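PDB 4HX6: NADH-dependent FAD reductase from Streptomyces globisporus, which reduces FAD with NADH, supplying FADH2 by free diffusion to the halogenase and monooxygenase of enediyne antibiotic C-1027 biosynthesis. Local coordinates for residues E43-T48 / V107-T112. The protein carries 1 engineered substitution. Sequence-based numbering, arbitrary orientation.
Sequences EPRGMT and VDQFDT. With SO4 (sulfate ion), chain I.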
# COMPACT_ATOMS: atom_id res chain seq x y z
N GLU A 43 -5.78 11.34 -25.95
CA GLU A 43 -5.60 12.33 -24.89
C GLU A 43 -5.06 11.64 -23.65
O GLU A 43 -5.81 11.10 -22.84
CB GLU A 43 -6.93 13.04 -24.58
CG GLU A 43 -6.81 14.19 -23.57
CD GLU A 43 -8.17 14.70 -23.09
OE1 GLU A 43 -8.96 13.86 -22.61
OE2 GLU A 43 -8.45 15.92 -23.19
N PRO A 44 -3.73 11.62 -23.50
CA PRO A 44 -3.15 10.95 -22.33
C PRO A 44 -3.64 11.56 -21.01
O PRO A 44 -4.01 12.72 -20.96
CB PRO A 44 -1.65 11.16 -22.51
CG PRO A 44 -1.48 11.33 -24.00
CD PRO A 44 -2.71 12.09 -24.45
N ARG A 45 -3.65 10.76 -19.96
CA ARG A 45 -4.14 11.22 -18.66
C ARG A 45 -3.22 10.69 -17.58
O ARG A 45 -2.56 9.67 -17.77
CB ARG A 45 -5.57 10.69 -18.41
CG ARG A 45 -6.62 11.32 -19.32
CD ARG A 45 -6.80 12.81 -19.01
NE ARG A 45 -7.21 13.04 -17.63
CZ ARG A 45 -7.37 14.25 -17.09
NH1 ARG A 45 -7.15 15.33 -17.85
NH2 ARG A 45 -7.74 14.38 -15.82
N GLY A 46 -3.18 11.39 -16.45
CA GLY A 46 -2.41 10.93 -15.31
C GLY A 46 -3.25 11.10 -14.06
O GLY A 46 -4.17 11.90 -14.03
N MSE A 47 -2.94 10.33 -13.03
CA MSE A 47 -3.63 10.47 -11.76
C MSE A 47 -2.64 10.16 -10.66
O MSE A 47 -1.99 9.11 -10.68
CB MSE A 47 -4.80 9.48 -11.68
CG MSE A 47 -5.71 9.70 -10.50
SE MSE A 47 -6.85 8.09 -10.34
CE MSE A 47 -5.49 6.74 -10.42
N THR A 48 -2.51 11.08 -9.72
CA THR A 48 -1.68 10.81 -8.56
C THR A 48 -2.36 9.72 -7.77
O THR A 48 -3.56 9.79 -7.50
CB THR A 48 -1.53 12.07 -7.72
OG1 THR A 48 -0.96 13.10 -8.55
CG2 THR A 48 -0.62 11.82 -6.52
N VAL A 107 -8.47 19.40 -22.44
CA VAL A 107 -7.22 20.03 -22.84
C VAL A 107 -6.05 19.17 -22.37
O VAL A 107 -6.22 18.30 -21.50
CB VAL A 107 -7.05 21.43 -22.23
CG1 VAL A 107 -8.11 22.38 -22.77
CG2 VAL A 107 -7.08 21.35 -20.70
N ASP A 108 -4.87 19.43 -22.92
CA ASP A 108 -3.67 18.66 -22.63
C ASP A 108 -3.35 18.74 -21.15
O ASP A 108 -3.27 19.82 -20.58
CB ASP A 108 -2.51 19.18 -23.48
CG ASP A 108 -1.19 18.45 -23.23
OD1 ASP A 108 -1.21 17.33 -22.67
OD2 ASP A 108 -0.13 18.99 -23.62
N GLN A 109 -3.18 17.59 -20.52
CA GLN A 109 -2.88 17.54 -19.09
C GLN A 109 -1.37 17.51 -18.82
O GLN A 109 -0.95 17.58 -17.66
CB GLN A 109 -3.52 16.28 -18.49
CG GLN A 109 -3.68 16.32 -16.96
CD GLN A 109 -4.13 14.98 -16.40
OE1 GLN A 109 -4.07 13.96 -17.08
NE2 GLN A 109 -4.57 14.97 -15.15
N PHE A 110 -0.57 17.38 -19.86
CA PHE A 110 0.88 17.18 -19.69
C PHE A 110 1.77 18.35 -20.13
O PHE A 110 2.96 18.18 -20.34
CB PHE A 110 1.32 15.87 -20.37
CG PHE A 110 0.84 14.64 -19.66
CD1 PHE A 110 1.62 14.03 -18.70
CD2 PHE A 110 -0.43 14.14 -19.92
CE1 PHE A 110 1.16 12.91 -18.02
CE2 PHE A 110 -0.90 13.01 -19.23
CZ PHE A 110 -0.10 12.40 -18.28
N ASP A 111 1.19 19.53 -20.26
CA ASP A 111 1.94 20.67 -20.78
C ASP A 111 2.81 21.40 -19.74
O ASP A 111 3.61 22.26 -20.10
CB ASP A 111 1.00 21.66 -21.47
CG ASP A 111 -0.09 22.16 -20.55
OD1 ASP A 111 -0.33 21.52 -19.51
OD2 ASP A 111 -0.72 23.20 -20.86
N THR A 112 2.66 21.07 -18.46
CA THR A 112 3.45 21.76 -17.44
C THR A 112 4.45 20.87 -16.71
O THR A 112 5.24 21.35 -15.91
CB THR A 112 2.57 22.45 -16.39
OG1 THR A 112 1.80 21.47 -15.70
CG2 THR A 112 1.65 23.47 -17.05
S SO4 I . -9.08 11.94 -12.48
O1 SO4 I . -8.69 10.73 -13.21
O2 SO4 I . -8.49 13.10 -13.16
O3 SO4 I . -10.54 12.08 -12.45
O4 SO4 I . -8.58 11.86 -11.10
O HOH W 1 -3.85 15.14 -22.05
O HOH W 2 -6.42 15.86 -20.72
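On the outer edge of strand 45-49, an outermost strand of the seven-stranded antiparallel sheet, the carboxamide of Gln109 occupies the place of a neighbouring strand. Both its polar atoms bond to the backbone of Gly46: Gly46 N donates to Gln109 OE1 (2.8 Å), and Gln109 NE2 returns a longer bond to Gly46 O (3.3 Å). The extended Gln109 chain, its CG anti to its own backbone N (chi1 -161°), carries the amide to the strand. Arg45, bent at chi2 and chi3, folds its guanidinium over that amide; the planes are stacked, 10° apart, with Arg45 CZ 3.4 Å from Gln109 CD. At the guanidinium edge, Arg45 NH2 binds sulfate O2 (3.0 Å) and NH1 a water that donates to Val107 O; NH1 also donates to His103 O. A second water joins Pro44 O to Gln109 N. Next along the loop, Phe110 turns its ring edge to the backbone of Pro44 and Arg45, CE2 lying 3.6 Å from Pro44 O, and Trp115 meets this ring edge-to-face. Asp108 OD1 accepts from Phe110 N (2.9 Å), closing an Asx turn. The sulfate, probably from the crystallisation liquor, also bonds FAD-binding His101, so this sheet edge lies near the flavin site of the flavin reductase domain.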